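Local structure of partner of xrn-2 protein 1 (Caenorhabditis elegans, 5FIR) at residues B[9-14]-B[21-26]; B[28-33]-B[44-49]. The protein binds the exoribonuclease xrn-2 through its XTBD domain, stabilising the enzyme and so contributing to the turnover of mature microRNAs. All coordinates share one frame; numbering follows the deposited sequence.

Interaction 1: residues B[9-14]-B[21-26]; sequences DVEAEK and DAWELR
K14 and W23 bring the two backbones closest, their CA atoms 6.8 Å apart, where the chain at the C-terminal part of helix 6-11 passes helix 20-33. A type I beta turn from E11 to K14 carries the chain past helix 20-33, in the all-helical XTBD, the xrn-2-binding part of the protein. W23 lies against this turn with CG anti to its backbone N (chi1 166°), and the indole is gripped on one face and at its edge. At the edge, W23 NE1 donates to E11 OE2 at 3.2 Å; the oxygen lies near the indole plane, but the N-H approaches E11 OE2 from above the carboxylate plane, 36° out of it. V10 adds CG1, 4.1 Å from W23 CH2, an apolar touch suited to the buried W23 side chain. Its carbonyl O also lies at the ring edge, in plane. R26, bent at chi2 and chi3, flanks the indole with NE at the ring edge; its stronger polar partner is E18, which forms a salt bridge to NE. The guanidinium also reaches the turn, where NH2 makes a weak hydrogen bond of doubtful geometry to the backbone O of E13. K14 lies over the indole face, a place that suits a lysine because its long aliphatic chain can cover an aromatic ring while the amine runs on beyond it. Its CB stands 3.7 Å from the centroid of the W23 six-membered ring, almost on the ring normal, a CH-pi contact, and its CG sits over the ring fusion at W23 CD2.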
loop_
_atom_site.group_PDB
_atom_site.type_symbol
_atom_site.label_atom_id
_atom_site.label_comp_id
_atom_site.label_asym_id
_atom_site.label_seq_id
_atom_site.Cartn_x
_atom_site.Cartn_y
_atom_site.Cartn_z
ATOM N N ASP B 9 1.590 -5.111 -37.269
ATOM C CA ASP B 9 1.554 -3.989 -36.343
ATOM C C ASP B 9 0.431 -4.176 -35.345
ATOM O O ASP B 9 0.650 -4.085 -34.134
ATOM C CB ASP B 9 1.390 -2.670 -37.090
ATOM C CG ASP B 9 2.697 -1.905 -37.210
ATOM O OD1 ASP B 9 3.760 -2.486 -36.872
ATOM O OD2 ASP B 9 2.656 -0.715 -37.609
ATOM N N VAL B 10 -0.775 -4.477 -35.831
ATOM C CA VAL B 10 -1.908 -4.639 -34.921
ATOM C C VAL B 10 -1.653 -5.807 -33.981
ATOM O O VAL B 10 -1.880 -5.709 -32.763
ATOM C CB VAL B 10 -3.212 -4.820 -35.721
ATOM C CG1 VAL B 10 -4.395 -5.170 -34.813
ATOM C CG2 VAL B 10 -3.518 -3.545 -36.488
ATOM N N GLU B 11 -1.086 -6.896 -34.511
ATOM C CA GLU B 11 -0.896 -8.089 -33.695
ATOM C C GLU B 11 0.067 -7.818 -32.549
ATOM O O GLU B 11 -0.064 -8.426 -31.481
ATOM C CB GLU B 11 -0.388 -9.245 -34.549
ATOM C CG GLU B 11 -0.987 -10.588 -34.181
ATOM C CD GLU B 11 -2.468 -10.689 -34.585
ATOM O OE1 GLU B 11 -2.801 -10.380 -35.753
ATOM O OE2 GLU B 11 -3.298 -11.110 -33.750
ATOM N N ALA B 12 1.027 -6.903 -32.741
ATOM C CA ALA B 12 1.965 -6.565 -31.678
ATOM C C ALA B 12 1.331 -5.711 -30.579
ATOM O O ALA B 12 1.989 -5.457 -29.561
ATOM C CB ALA B 12 3.178 -5.849 -32.271
ATOM N N GLU B 13 0.070 -5.283 -30.747
ATOM C CA GLU B 13 -0.625 -4.516 -29.723
ATOM C C GLU B 13 -1.310 -5.399 -28.691
ATOM O O GLU B 13 -1.731 -4.886 -27.647
ATOM C CB GLU B 13 -1.658 -3.583 -30.351
ATOM C CG GLU B 13 -1.034 -2.297 -30.832
ATOM C CD GLU B 13 -0.445 -1.497 -29.668
ATOM O OE1 GLU B 13 -1.066 -1.430 -28.567
ATOM O OE2 GLU B 13 0.666 -0.952 -29.859
ATOM N N LYS B 14 -1.423 -6.698 -28.962
ATOM C CA LYS B 14 -2.037 -7.622 -28.023
ATOM C C LYS B 14 -1.224 -7.665 -26.742
ATOM O O LYS B 14 0.007 -7.564 -26.764
ATOM C CB LYS B 14 -2.149 -9.024 -28.639
ATOM C CG LYS B 14 -2.993 -9.995 -27.819
ATOM C CD LYS B 14 -2.853 -11.465 -28.235
ATOM C CE LYS B 14 -3.631 -12.387 -27.269
ATOM N NZ LYS B 14 -3.485 -13.847 -27.559
ATOM N N ASP B 21 -11.452 -13.450 -27.053
ATOM C CA ASP B 21 -12.609 -12.733 -27.582
ATOM C C ASP B 21 -12.408 -11.221 -27.471
ATOM O O ASP B 21 -12.693 -10.475 -28.412
ATOM C CB ASP B 21 -13.867 -13.160 -26.831
ATOM C CG ASP B 21 -14.231 -14.616 -27.083
ATOM O OD1 ASP B 21 -14.060 -15.104 -28.226
ATOM O OD2 ASP B 21 -14.709 -15.269 -26.126
ATOM N N ALA B 22 -11.926 -10.755 -26.318
ATOM C CA ALA B 22 -11.656 -9.335 -26.138
ATOM C C ALA B 22 -10.528 -8.850 -27.045
ATOM O O ALA B 22 -10.426 -7.650 -27.323
ATOM C CB ALA B 22 -11.325 -9.050 -24.675
ATOM N N TRP B 23 -9.625 -9.734 -27.455
ATOM C CA TRP B 23 -8.587 -9.277 -28.361
ATOM C C TRP B 23 -9.161 -9.052 -29.744
ATOM O O TRP B 23 -8.809 -8.083 -30.423
ATOM C CB TRP B 23 -7.438 -10.267 -28.436
ATOM C CG TRP B 23 -6.547 -9.981 -29.605
ATOM C CD1 TRP B 23 -6.212 -10.832 -30.611
ATOM C CD2 TRP B 23 -5.876 -8.747 -29.884
ATOM N NE1 TRP B 23 -5.375 -10.206 -31.499
ATOM C CE2 TRP B 23 -5.151 -8.926 -31.071
ATOM C CE3 TRP B 23 -5.828 -7.509 -29.249
ATOM C CZ2 TRP B 23 -4.380 -7.919 -31.628
ATOM C CZ3 TRP B 23 -5.069 -6.512 -29.809
ATOM C CH2 TRP B 23 -4.350 -6.721 -30.979
ATOM N N GLU B 24 -10.031 -9.952 -30.192
ATOM C CA GLU B 24 -10.587 -9.793 -31.529
ATOM C C GLU B 24 -11.364 -8.487 -31.645
ATOM O O GLU B 24 -11.293 -7.804 -32.671
ATOM C CB GLU B 24 -11.474 -10.994 -31.890
ATOM C CG GLU B 24 -10.724 -12.319 -32.165
ATOM C CD GLU B 24 -9.924 -12.322 -33.474
ATOM O OE1 GLU B 24 -10.442 -11.830 -34.503
ATOM O OE2 GLU B 24 -8.775 -12.822 -33.470
ATOM N N LEU B 25 -12.055 -8.081 -30.585
ATOM C CA LEU B 25 -12.748 -6.810 -30.667
ATOM C C LEU B 25 -11.759 -5.664 -30.806
ATOM O O LEU B 25 -11.936 -4.780 -31.652
ATOM C CB LEU B 25 -13.609 -6.607 -29.430
ATOM C CG LEU B 25 -15.085 -6.363 -29.740
ATOM C CD1 LEU B 25 -15.884 -7.624 -29.449
ATOM C CD2 LEU B 25 -15.633 -5.149 -28.974
ATOM N N ARG B 26 -10.680 -5.688 -30.022
ATOM C CA ARG B 26 -9.645 -4.669 -30.168
ATOM C C ARG B 26 -8.968 -4.759 -31.529
ATOM O O ARG B 26 -8.681 -3.731 -32.152
ATOM C CB ARG B 26 -8.610 -4.786 -29.045
ATOM C CG ARG B 26 -8.837 -3.851 -27.876
ATOM C CD ARG B 26 -7.595 -3.064 -27.537
ATOM N NE ARG B 26 -6.408 -3.885 -27.329
ATOM C CZ ARG B 26 -5.169 -3.410 -27.442
ATOM N NH1 ARG B 26 -4.990 -2.125 -27.743
ATOM N NH2 ARG B 26 -4.116 -4.207 -27.251
#

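Interaction 2: residues B[28-33]-B[44-49]; sequences AFMLAH and CLSQLF
F29 and M30 face L45, S46 and F49 where helices 20-33 and 39-55 pack, the axes of the two short segments 9.5 Å apart and running in roughly opposite directions at 137°, with the CA atoms of M30 and S46 nearest at 6.1 Å. F29 is the central side chain: its CB bond points toward helix 39-55, CG lies anti to the backbone N (chi1 -174°), and the ring sits among L45, S46 and F49. The CD2 and CE2 side of the ring lies against F49. The two planes lie 26° apart with centroids separated by 4.8 Å, so the rings are slid past one another and barely overlap; F29 CD2 sits over the F49 face toward its rim. In return F49 CB comes over the face of F29, a CH-pi contact 3.9 Å from the centroid, while H33 CD2 lies over the other face. The CD1 and CE1 side of F29 rests against S46 CA and L45 CB. S46 is small enough for M30, a selenomethionine, to come close, with M30 CG 3.6 Å from S46 CB. An alanine at F29 would probably open a gap between the two helices and leave both F49 and the H33 imidazole without the ring they pack on. The contact thus rests mainly on nonpolar packing, the serine hydroxyl being satisfied within its own helix by Q43 O.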
loop_
_atom_site.group_PDB
_atom_site.type_symbol
_atom_site.label_atom_id
_atom_site.label_comp_id
_atom_site.label_asym_id
_atom_site.label_seq_id
_atom_site.Cartn_x
_atom_site.Cartn_y
_atom_site.Cartn_z
ATOM N N ALA B 28 -10.175 -5.727 -34.421
ATOM C CA ALA B 28 -11.041 -5.227 -35.483
ATOM C C ALA B 28 -11.153 -3.703 -35.473
ATOM O O ALA B 28 -11.256 -3.072 -36.533
ATOM C CB ALA B 28 -12.413 -5.878 -35.363
ATOM N N PHE B 29 -11.185 -3.094 -34.287
ATOM C CA PHE B 29 -11.212 -1.640 -34.225
ATOM C C PHE B 29 -9.912 -1.046 -34.743
ATOM O O PHE B 29 -9.925 -0.067 -35.502
ATOM C CB PHE B 29 -11.499 -1.184 -32.797
ATOM C CG PHE B 29 -11.688 0.295 -32.656
ATOM C CD1 PHE B 29 -10.607 1.161 -32.734
ATOM C CD2 PHE B 29 -12.931 0.820 -32.423
ATOM C CE1 PHE B 29 -10.776 2.516 -32.599
ATOM C CE2 PHE B 29 -13.102 2.181 -32.278
ATOM C CZ PHE B 29 -12.025 3.030 -32.367
HETATM N N MSE B 30 -8.784 -1.603 -34.335
HETATM C CA MSE B 30 -7.519 -1.084 -34.789
HETATM C C MSE B 30 -7.406 -1.272 -36.292
HETATM O O MSE B 30 -6.858 -0.408 -36.975
HETATM C CB MSE B 30 -6.367 -1.756 -34.058
HETATM C CG MSE B 30 -6.519 -1.678 -32.577
HETATM SE SE MSE B 30 -4.885 -1.932 -31.574
HETATM C CE MSE B 30 -3.868 -0.315 -32.022
ATOM N N LEU B 31 -7.948 -2.384 -36.813
ATOM C CA LEU B 31 -7.852 -2.631 -38.255
ATOM C C LEU B 31 -8.759 -1.714 -39.058
ATOM O O LEU B 31 -8.399 -1.312 -40.171
ATOM C CB LEU B 31 -8.172 -4.088 -38.592
ATOM C CG LEU B 31 -7.106 -5.121 -38.216
ATOM C CD1 LEU B 31 -7.650 -6.549 -38.205
ATOM C CD2 LEU B 31 -5.899 -4.987 -39.148
ATOM N N ALA B 32 -9.932 -1.376 -38.517
ATOM C CA ALA B 32 -10.872 -0.519 -39.231
ATOM C C ALA B 32 -10.394 0.928 -39.355
ATOM O O ALA B 32 -10.781 1.618 -40.302
ATOM C CB ALA B 32 -12.233 -0.557 -38.527
ATOM N N HIS B 33 -9.502 1.389 -38.478
ATOM C CA HIS B 33 -9.099 2.787 -38.486
ATOM C C HIS B 33 -7.592 2.978 -38.589
ATOM O O HIS B 33 -7.130 4.122 -38.585
ATOM C CB HIS B 33 -9.614 3.487 -37.229
ATOM C CG HIS B 33 -11.095 3.357 -37.014
ATOM N ND1 HIS B 33 -12.015 4.118 -37.705
ATOM C CD2 HIS B 33 -11.811 2.597 -36.150
ATOM C CE1 HIS B 33 -13.233 3.822 -37.285
ATOM N NE2 HIS B 33 -13.137 2.904 -36.342
ATOM N N CYS B 44 -4.886 4.658 -28.124
ATOM C CA CYS B 44 -5.767 5.327 -27.186
ATOM C C CYS B 44 -7.204 5.071 -27.572
ATOM O O CYS B 44 -8.003 4.576 -26.769
ATOM C CB CYS B 44 -5.468 6.814 -27.169
ATOM S SG CYS B 44 -6.661 7.742 -26.229
ATOM N N LEU B 45 -7.539 5.376 -28.822
ATOM C CA LEU B 45 -8.905 5.225 -29.291
ATOM C C LEU B 45 -9.351 3.775 -29.225
ATOM O O LEU B 45 -10.499 3.489 -28.878
ATOM C CB LEU B 45 -9.004 5.754 -30.706
ATOM C CG LEU B 45 -8.763 7.245 -30.758
ATOM C CD1 LEU B 45 -8.367 7.663 -32.152
ATOM C CD2 LEU B 45 -10.040 7.913 -30.345
ATOM N N SER B 46 -8.448 2.836 -29.503
ATOM C CA SER B 46 -8.870 1.445 -29.443
ATOM C C SER B 46 -9.162 1.038 -28.011
ATOM O O SER B 46 -10.151 0.341 -27.736
ATOM C CB SER B 46 -7.809 0.528 -30.044
ATOM O OG SER B 46 -6.723 0.295 -29.173
ATOM N N GLN B 47 -8.318 1.477 -27.078
ATOM C CA GLN B 47 -8.587 1.194 -25.677
ATOM C C GLN B 47 -9.842 1.905 -25.203
ATOM O O GLN B 47 -10.616 1.367 -24.403
ATOM C CB GLN B 47 -7.384 1.571 -24.836
ATOM C CG GLN B 47 -6.410 0.457 -24.794
ATOM C CD GLN B 47 -6.995 -0.707 -24.053
ATOM O OE1 GLN B 47 -6.930 -1.845 -24.513
ATOM N NE2 GLN B 47 -7.628 -0.422 -22.918
ATOM N N LEU B 48 -10.064 3.106 -25.705
ATOM C CA LEU B 48 -11.264 3.837 -25.357
ATOM C C LEU B 48 -12.499 3.050 -25.769
ATOM O O LEU B 48 -13.450 2.901 -24.993
ATOM C CB LEU B 48 -11.174 5.189 -26.043
ATOM C CG LEU B 48 -11.988 6.393 -25.678
ATOM C CD1 LEU B 48 -11.766 6.692 -24.231
ATOM C CD2 LEU B 48 -11.358 7.471 -26.489
ATOM N N PHE B 49 -12.456 2.460 -26.964
ATOM C CA PHE B 49 -13.578 1.680 -27.476
ATOM C C PHE B 49 -13.888 0.505 -26.568
ATOM O O PHE B 49 -15.010 0.369 -26.081
ATOM C CB PHE B 49 -13.262 1.209 -28.894
ATOM C CG PHE B 49 -14.223 0.194 -29.443
ATOM C CD1 PHE B 49 -15.578 0.499 -29.585
ATOM C CD2 PHE B 49 -13.765 -1.028 -29.909
ATOM C CE1 PHE B 49 -16.470 -0.415 -30.125
ATOM C CE2 PHE B 49 -14.643 -1.948 -30.453
ATOM C CZ PHE B 49 -16.002 -1.640 -30.564
#

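Interaction 1 closes before interaction 2 opens along the chain, and their centres lie 9 Å apart, joined by helix 20-33, which serves both. Its earlier part receives the turn E11 to K14, while its later part packs on helix 39-55; interaction 2 lies nearer the centre of the chain. The two contacts also touch directly: E13 CG meets M30 CE, L25 CD2 meets F49 CE2, and R26 NH1 makes a weak hydrogen bond to S46 OG. Helix 20-33 thus packs against both the 9-14 region and helix 39-55, from a partly buried contact to a fully buried one near the centre of the XTBD, the domain necessary for interaction with xrn-2.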